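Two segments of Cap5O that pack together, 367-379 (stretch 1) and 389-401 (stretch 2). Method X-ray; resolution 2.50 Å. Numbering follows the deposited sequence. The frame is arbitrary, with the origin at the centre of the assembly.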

ATOM      1  N   ASP B 367      28.298   5.233 -26.480  1.00 78.25           N
ATOM      2  CA  ASP B 367      27.516   5.234 -27.724  1.00 77.68           C
ATOM      3  C   ASP B 367      26.568   4.022 -27.840  1.00 80.31           C
ATOM      4  O   ASP B 367      27.022   2.880 -27.766  1.00 79.89           O
ATOM      5  CB  ASP B 367      28.447   5.332 -28.963  1.00 79.75           C
ATOM      6  CG  ASP B 367      27.799   5.041 -30.321  1.00 91.51           C
ATOM      7  OD1 ASP B 367      26.733   5.638 -30.619  1.00 93.37           O
ATOM      8  OD2 ASP B 367      28.374   4.241 -31.098  1.00 94.38           O
ATOM      9  N   MET B 368      25.260   4.297 -28.029  1.00 75.84           N
ATOM     10  CA  MET B 368      24.164   3.342 -28.247  1.00 75.64           C
ATOM     11  C   MET B 368      24.405   2.301 -29.356  1.00 81.23           C
ATOM     12  O   MET B 368      24.275   1.103 -29.087  1.00 80.81           O
ATOM     13  CB  MET B 368      22.850   4.108 -28.508  1.00 77.56           C
ATOM     14  CG  MET B 368      21.604   3.347 -28.101  1.00 80.53           C
ATOM     15  SD  MET B 368      20.056   4.181 -28.539  1.00 84.11           S
ATOM     16  CE  MET B 368      20.038   5.505 -27.350  1.00 80.51           C
ATOM     17  N   SER B 369      24.724   2.755 -30.592  1.00 78.68           N
ATOM     18  CA  SER B 369      24.967   1.911 -31.773  1.00 78.39           C
ATOM     19  C   SER B 369      26.082   0.881 -31.525  1.00 82.30           C
ATOM     20  O   SER B 369      25.922  -0.299 -31.855  1.00 81.14           O
ATOM     21  CB  SER B 369      25.286   2.780 -32.983  1.00 81.10           C
ATOM     22  OG  SER B 369      24.237   3.703 -33.220  1.00 88.03           O
ATOM     23  N   HIS B 370      27.177   1.332 -30.880  1.00 79.47           N
ATOM     24  CA  HIS B 370      28.317   0.498 -30.503  1.00 79.83           C
ATOM     25  C   HIS B 370      27.899  -0.511 -29.417  1.00 82.06           C
ATOM     26  O   HIS B 370      28.361  -1.658 -29.442  1.00 81.47           O
ATOM     27  CB  HIS B 370      29.486   1.378 -30.014  1.00 81.17           C
ATOM     28  CG  HIS B 370      30.843   0.754 -30.180  1.00 85.16           C
ATOM     29  ND1 HIS B 370      31.349  -0.140 -29.246  1.00 87.07           N
ATOM     30  CD2 HIS B 370      31.769   0.942 -31.150  1.00 87.23           C
ATOM     31  CE1 HIS B 370      32.552  -0.474 -29.684  1.00 86.57           C
ATOM     32  NE2 HIS B 370      32.851   0.155 -30.825  1.00 86.98           N
ATOM     33  N   ALA B 371      27.006  -0.082 -28.483  1.00 77.33           N
ATOM     34  CA  ALA B 371      26.486  -0.905 -27.380  1.00 76.51           C
ATOM     35  C   ALA B 371      25.516  -1.994 -27.848  1.00 78.27           C
ATOM     36  O   ALA B 371      25.600  -3.119 -27.354  1.00 77.63           O
ATOM     37  CB  ALA B 371      25.833  -0.032 -26.317  1.00 77.19           C
ATOM     38  N   VAL B 372      24.605  -1.666 -28.790  1.00 73.89           N
ATOM     39  CA  VAL B 372      23.620  -2.611 -29.345  1.00 73.83           C
ATOM     40  C   VAL B 372      24.226  -3.578 -30.386  1.00 79.31           C
ATOM     41  O   VAL B 372      23.565  -4.549 -30.779  1.00 78.96           O
ATOM     42  CB  VAL B 372      22.323  -1.931 -29.871  1.00 77.03           C
ATOM     43  CG1 VAL B 372      21.610  -1.172 -28.762  1.00 76.98           C
ATOM     44  CG2 VAL B 372      22.597  -1.023 -31.068  1.00 76.64           C
ATOM     45  N   LYS B 373      25.469  -3.286 -30.841  1.00 76.17           N
ATOM     46  CA  LYS B 373      26.211  -4.056 -31.837  1.00 75.87           C
ATOM     47  C   LYS B 373      26.324  -5.559 -31.524  1.00 78.63           C
ATOM     48  O   LYS B 373      26.995  -5.976 -30.585  1.00 77.02           O
ATOM     49  CB  LYS B 373      27.582  -3.402 -32.154  1.00 78.67           C
ATOM     50  CG  LYS B 373      28.341  -3.980 -33.368  1.00 88.53           C
ATOM     51  CD  LYS B 373      27.640  -3.720 -34.713  1.00 96.12           C
ATOM     52  CE  LYS B 373      28.173  -4.596 -35.823  1.00100.80           C
ATOM     53  NZ  LYS B 373      27.281  -4.584 -37.013  1.00103.75           N
ATOM     54  N   ASP B 374      25.619  -6.343 -32.336  1.00 76.12           N
ATOM     55  CA  ASP B 374      25.493  -7.811 -32.389  1.00 76.61           C
ATOM     56  C   ASP B 374      24.797  -8.429 -31.167  1.00 79.98           C
ATOM     57  O   ASP B 374      24.952  -9.627 -30.895  1.00 80.14           O
ATOM     58  CB  ASP B 374      26.843  -8.510 -32.708  1.00 78.88           C
ATOM     59  CG  ASP B 374      27.560  -8.011 -33.958  1.00 86.18           C
ATOM     60  OD1 ASP B 374      26.984  -8.136 -35.070  1.00 84.82           O
ATOM     61  OD2 ASP B 374      28.713  -7.549 -33.833  1.00 91.52           O
ATOM     62  N   ALA B 375      24.018  -7.604 -30.442  1.00 74.73           N
ATOM     63  CA  ALA B 375      23.295  -8.027 -29.250  1.00 73.03           C
ATOM     64  C   ALA B 375      22.015  -8.781 -29.600  1.00 73.06           C
ATOM     65  O   ALA B 375      21.336  -8.445 -30.576  1.00 72.60           O
ATOM     66  CB  ALA B 375      22.985  -6.827 -28.372  1.00 73.66           C
ATOM     67  N   SER B 376      21.707  -9.818 -28.796  1.00 66.69           N
ATOM     68  CA  SER B 376      20.496 -10.632 -28.927  1.00 65.13           C
ATOM     69  C   SER B 376      19.307 -10.014 -28.167  1.00 64.92           C
ATOM     70  O   SER B 376      18.167 -10.215 -28.583  1.00 64.49           O
ATOM     71  CB  SER B 376      20.748 -12.051 -28.437  1.00 69.08           C
ATOM     72  OG  SER B 376      21.775 -12.666 -29.196  1.00 81.66           O
ATOM     73  N   LEU B 377      19.570  -9.252 -27.072  1.00 58.31           N
ATOM     74  CA  LEU B 377      18.542  -8.610 -26.236  1.00 56.11           C
ATOM     75  C   LEU B 377      18.960  -7.251 -25.659  1.00 56.68           C
ATOM     76  O   LEU B 377      20.067  -7.120 -25.159  1.00 56.10           O
ATOM     77  CB  LEU B 377      18.109  -9.580 -25.099  1.00 55.53           C
ATOM     78  CG  LEU B 377      17.285  -9.033 -23.913  1.00 59.24           C
ATOM     79  CD1 LEU B 377      15.824  -8.758 -24.291  1.00 59.41           C
ATOM     80  CD2 LEU B 377      17.386  -9.949 -22.711  1.00 58.88           C
ATOM     81  N   VAL B 378      18.064  -6.248 -25.736  1.00 52.57           N
ATOM     82  CA  VAL B 378      18.221  -4.926 -25.092  1.00 51.46           C
ATOM     83  C   VAL B 378      17.387  -4.951 -23.800  1.00 51.48           C
ATOM     84  O   VAL B 378      16.164  -5.156 -23.829  1.00 50.12           O
ATOM     85  CB  VAL B 378      17.929  -3.701 -26.000  1.00 54.91           C
ATOM     86  CG1 VAL B 378      17.431  -2.494 -25.197  1.00 53.99           C
ATOM     87  CG2 VAL B 378      19.176  -3.330 -26.800  1.00 54.82           C
ATOM     88  N   LEU B 379      18.077  -4.823 -22.671  1.00 45.69           N
ATOM     89  CA  LEU B 379      17.454  -4.876 -21.360  1.00 44.41           C
ATOM     90  C   LEU B 379      17.270  -3.477 -20.776  1.00 47.24           C
ATOM     91  O   LEU B 379      18.256  -2.833 -20.417  1.00 46.45           O
ATOM     92  CB  LEU B 379      18.270  -5.801 -20.426  1.00 43.71           C
ATOM     93  CG  LEU B 379      17.653  -6.199 -19.086  1.00 47.36           C
ATOM     94  CD1 LEU B 379      16.288  -6.885 -19.261  1.00 47.20           C
ATOM     95  CD2 LEU B 379      18.599  -7.089 -18.307  1.00 47.80           C
ATOM     96  N   ASN B 389      11.342   7.858 -26.407  1.00 66.32           N
ATOM     97  CA  ASN B 389      11.273   8.048 -27.848  1.00 66.79           C
ATOM     98  C   ASN B 389      12.423   7.356 -28.587  1.00 73.78           C
ATOM     99  O   ASN B 389      13.364   8.016 -29.050  1.00 74.57           O
ATOM    100  CB  ASN B 389      11.200   9.543 -28.152  1.00 65.96           C
ATOM    101  CG  ASN B 389      10.079  10.247 -27.413  1.00 87.15           C
ATOM    102  OD1 ASN B 389       8.892  10.138 -27.772  1.00 78.77           O
ATOM    103  ND2 ASN B 389      10.431  10.972 -26.351  1.00 76.57           N
ATOM    104  N   LEU B 390      12.343   6.010 -28.679  1.00 71.21           N
ATOM    105  CA  LEU B 390      13.319   5.166 -29.375  1.00 71.52           C
ATOM    106  C   LEU B 390      12.630   4.464 -30.554  1.00 78.00           C
ATOM    107  O   LEU B 390      11.605   3.811 -30.360  1.00 77.92           O
ATOM    108  CB  LEU B 390      13.961   4.105 -28.433  1.00 71.10           C
ATOM    109  CG  LEU B 390      14.818   4.562 -27.231  1.00 74.47           C
ATOM    110  CD1 LEU B 390      15.249   3.371 -26.401  1.00 73.88           C
ATOM    111  CD2 LEU B 390      16.062   5.324 -27.664  1.00 76.12           C
ATOM    112  N   SER B 391      13.186   4.606 -31.770  1.00 75.97           N
ATOM    113  CA  SER B 391      12.665   3.989 -32.995  1.00 76.12           C
ATOM    114  C   SER B 391      13.491   2.745 -33.357  1.00 78.79           C
ATOM    115  O   SER B 391      14.503   2.494 -32.715  1.00 78.29           O
ATOM    116  CB  SER B 391      12.682   4.995 -34.145  1.00 80.84           C
ATOM    117  OG  SER B 391      11.870   4.551 -35.220  1.00 92.86           O
ATOM    118  N   ASP B 392      13.067   1.979 -34.392  1.00 74.75           N
ATOM    119  CA  ASP B 392      13.742   0.759 -34.880  1.00 73.79           C
ATOM    120  C   ASP B 392      15.167   1.055 -35.395  1.00 76.60           C
ATOM    121  O   ASP B 392      16.020   0.156 -35.410  1.00 75.22           O
ATOM    122  CB  ASP B 392      12.906   0.072 -35.987  1.00 75.07           C
ATOM    123  CG  ASP B 392      11.423  -0.133 -35.691  1.00 80.18           C
ATOM    124  OD1 ASP B 392      10.890  -1.206 -36.047  1.00 78.68           O
ATOM    125  OD2 ASP B 392      10.779   0.816 -35.179  1.00 85.42           O
ATOM    126  N   SER B 393      15.407   2.332 -35.799  1.00 72.66           N
ATOM    127  CA  SER B 393      16.665   2.868 -36.319  1.00 72.29           C
ATOM    128  C   SER B 393      17.825   2.696 -35.331  1.00 76.94           C
ATOM    129  O   SER B 393      18.957   2.448 -35.760  1.00 76.95           O
ATOM    130  CB  SER B 393      16.500   4.349 -36.652  1.00 75.89           C
ATOM    131  OG  SER B 393      15.197   4.670 -37.113  1.00 84.37           O
ATOM    132  N   HIS B 394      17.540   2.838 -34.014  1.00 73.29           N
ATOM    133  CA  HIS B 394      18.502   2.732 -32.906  1.00 73.00           C
ATOM    134  C   HIS B 394      19.011   1.315 -32.680  1.00 76.99           C
ATOM    135  O   HIS B 394      20.134   1.128 -32.206  1.00 76.92           O
ATOM    136  CB  HIS B 394      17.866   3.229 -31.604  1.00 73.64           C
ATOM    137  CG  HIS B 394      17.397   4.643 -31.659  1.00 76.90           C
ATOM    138  ND1 HIS B 394      18.215   5.686 -31.271  1.00 78.73           N
ATOM    139  CD2 HIS B 394      16.201   5.141 -32.043  1.00 78.63           C
ATOM    140  CE1 HIS B 394      17.494   6.783 -31.429  1.00 78.15           C
ATOM    141  NE2 HIS B 394      16.271   6.504 -31.886  1.00 78.51           N
ATOM    142  N   PHE B 395      18.177   0.327 -32.998  1.00 73.57           N
ATOM    143  CA  PHE B 395      18.448  -1.093 -32.787  1.00 73.81           C
ATOM    144  C   PHE B 395      18.883  -1.856 -34.064  1.00 79.35           C
ATOM    145  O   PHE B 395      18.966  -3.092 -34.031  1.00 79.53           O
ATOM    146  CB  PHE B 395      17.221  -1.746 -32.101  1.00 75.40           C
ATOM    147  CG  PHE B 395      16.674  -0.912 -30.961  1.00 76.99           C
ATOM    148  CD1 PHE B 395      17.328  -0.864 -29.736  1.00 80.19           C
ATOM    149  CD2 PHE B 395      15.538  -0.132 -31.132  1.00 79.27           C
ATOM    150  CE1 PHE B 395      16.843  -0.068 -28.697  1.00 80.95           C
ATOM    151  CE2 PHE B 395      15.056   0.667 -30.091  1.00 81.76           C
ATOM    152  CZ  PHE B 395      15.711   0.693 -28.883  1.00 79.86           C
ATOM    153  N   ASP B 396      19.225  -1.125 -35.163  1.00 75.32           N
ATOM    154  CA  ASP B 396      19.648  -1.739 -36.429  1.00 74.64           C
ATOM    155  C   ASP B 396      20.844  -2.692 -36.319  1.00 77.63           C
ATOM    156  O   ASP B 396      20.832  -3.755 -36.938  1.00 77.03           O
ATOM    157  CB  ASP B 396      19.860  -0.683 -37.528  1.00 76.57           C
ATOM    158  CG  ASP B 396      18.611  -0.339 -38.329  1.00 85.67           C
ATOM    159  OD1 ASP B 396      17.514  -0.839 -37.972  1.00 87.43           O
ATOM    160  OD2 ASP B 396      18.728   0.437 -39.309  1.00 86.00           O
ATOM    161  N   LYS B 397      21.831  -2.341 -35.481  1.00 74.31           N
ATOM    162  CA  LYS B 397      23.069  -3.097 -35.253  1.00 74.17           C
ATOM    163  C   LYS B 397      22.922  -4.400 -34.413  1.00 76.77           C
ATOM    164  O   LYS B 397      23.928  -5.086 -34.167  1.00 76.05           O
ATOM    165  CB  LYS B 397      24.154  -2.166 -34.660  1.00 77.48           C
ATOM    166  CG  LYS B 397      24.672  -1.091 -35.624  1.00 94.46           C
ATOM    167  CD  LYS B 397      25.879  -0.349 -35.041  1.00106.43           C
ATOM    168  CE  LYS B 397      26.435   0.742 -35.933  1.00114.94           C
ATOM    169  NZ  LYS B 397      27.514   1.523 -35.256  1.00117.94           N
ATOM    170  N   MET B 398      21.682  -4.740 -33.977  1.00 72.15           N
ATOM    171  CA  MET B 398      21.408  -5.934 -33.159  1.00 70.57           C
ATOM    172  C   MET B 398      21.347  -7.243 -33.946  1.00 72.01           C
ATOM    173  O   MET B 398      20.825  -7.264 -35.063  1.00 71.41           O
ATOM    174  CB  MET B 398      20.091  -5.769 -32.385  1.00 72.48           C
ATOM    175  CG  MET B 398      20.208  -4.954 -31.120  1.00 75.22           C
ATOM    176  SD  MET B 398      18.773  -5.259 -30.065  1.00 78.16           S
ATOM    177  CE  MET B 398      19.363  -6.426 -29.019  1.00 74.72           C
ATOM    178  N   LYS B 399      21.811  -8.347 -33.320  1.00 67.47           N
ATOM    179  CA  LYS B 399      21.769  -9.707 -33.877  1.00 67.10           C
ATOM    180  C   LYS B 399      20.310 -10.179 -33.906  1.00 74.08           C
ATOM    181  O   LYS B 399      19.927 -10.954 -34.787  1.00 74.03           O
ATOM    182  CB  LYS B 399      22.636 -10.667 -33.038  1.00 67.96           C
ATOM    183  CG  LYS B 399      22.745 -12.073 -33.604  1.00 68.19           C
ATOM    184  CD  LYS B 399      23.791 -12.916 -32.904  1.00 75.12           C
ATOM    185  CE  LYS B 399      23.914 -14.269 -33.565  1.00 88.01           C
ATOM    186  NZ  LYS B 399      25.189 -14.947 -33.222  1.00 98.34           N
ATOM    187  N   HIS B 400      19.507  -9.711 -32.921  1.00 71.92           N
ATOM    188  CA  HIS B 400      18.075  -9.973 -32.776  1.00 71.87           C
ATOM    189  C   HIS B 400      17.452  -8.721 -32.177  1.00 75.93           C
ATOM    190  O   HIS B 400      17.855  -8.305 -31.098  1.00 75.93           O
ATOM    191  CB  HIS B 400      17.821 -11.177 -31.857  1.00 72.65           C
ATOM    192  CG  HIS B 400      18.410 -12.460 -32.351  1.00 76.00           C
ATOM    193  ND1 HIS B 400      17.808 -13.192 -33.358  1.00 77.72           N
ATOM    194  CD2 HIS B 400      19.526 -13.107 -31.943  1.00 77.60           C
ATOM    195  CE1 HIS B 400      18.581 -14.253 -33.537  1.00 77.06           C
ATOM    196  NE2 HIS B 400      19.624 -14.247 -32.705  1.00 77.31           N
ATOM    197  N   LYS B 401      16.501  -8.097 -32.881  1.00 72.48           N
ATOM    198  CA  LYS B 401      15.848  -6.884 -32.395  1.00 72.14           C
ATOM    199  C   LYS B 401      14.744  -7.180 -31.348  1.00 74.62           C
ATOM    200  O   LYS B 401      13.544  -7.130 -31.657  1.00 73.82           O
ATOM    201  CB  LYS B 401      15.345  -6.008 -33.559  1.00 75.46           C
ATOM    202  CG  LYS B 401      16.460  -5.395 -34.405  1.00 95.67           C
ATOM    203  CD  LYS B 401      15.894  -4.497 -35.501  1.00107.91           C
ATOM    204  CE  LYS B 401      16.865  -4.281 -36.634  1.00120.73           C
ATOM    205  NZ  LYS B 401      16.317  -3.352 -37.659  1.00131.29           N
TER

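The apolar centre of the contact is organised around Met398, a buried residue that gives up 86 Å² to stretch 1. Its CA-to-CB bond points sideways, but with chi1 at -81° (m) and chi2 at -162° (t) the chain turns so that its end comes nearer. The unbranched thioether then touches three small or branched residues in succession: Met398 CG lies 3.9 Å from Val372 CB, Met398 CE lies 3.7 Å from Ala375 CB, and Met398 SD lies 3.8 Å from Val378 CG2. The methyl Met398 CE also sits 3.2 Å from Ala375 O and 3.4 Å from Leu377 N, so it packs against backbone as well as side chains. At Ala375 a single methyl is enough to meet it.

Val372 and Val378 both point toward stretch 2 and also share Phe395. Val372 CG1 is 4.4 Å and Val378 CG2 4.3 Å from Phe395 CD1, both oblique to the ring, which is buried although its CA-to-CB bond runs sideways. Farther along, Met368 points toward stretch 2 in an extended t, t conformation that ends at chi3 of -73° (m). Met368 CE reaches Leu390 CD2 at 4.0 Å, while Met368 SD lies 4.6 Å from the centroid of the His394 ring, 63° off its normal, an oblique sulfur-aromatic contact.

Beside this apolar centre, the backbones meet where each chain turns. A type II turn from Val372 to Ala375 and a type I turn from Phe395 to Met398 bring Lys373 CA to 4.7 Å from Lys397 CA. The best-aligned hydrogen bond runs from Asp374 N to Lys397 O, 2.8 Å with an angle of 172° at the hydrogen. The same acceptor receives a CA-H...O contact from Lys373 CA at 3.4 Å, and Met398 CA makes another to Val372 O at 3.5 Å. Ala375 O accepts twice: from His400 N at 3.2 Å and 160°, and from Lys399 N at 2.8 Å, where the 129° angle makes the bond weak.

At the edge, lysine serves through its aliphatic length. Exposed Lys397 points toward stretch 1, and its chain, extended beyond chi1, runs past Ser369 and Lys373: Lys397 CD is 3.2 Å from Ser369 O and 3.8 Å from Lys373 CD. No salt bridge joins the stretches. Lys399 CB approaches Asp374 O at 3.3 Å, but the end of that side chain leads away. Ser376 OG meets the edge of the His400 ring, 3.6 Å from His400 CD2, while its hydrogen bonding is satisfied elsewhere in the structure.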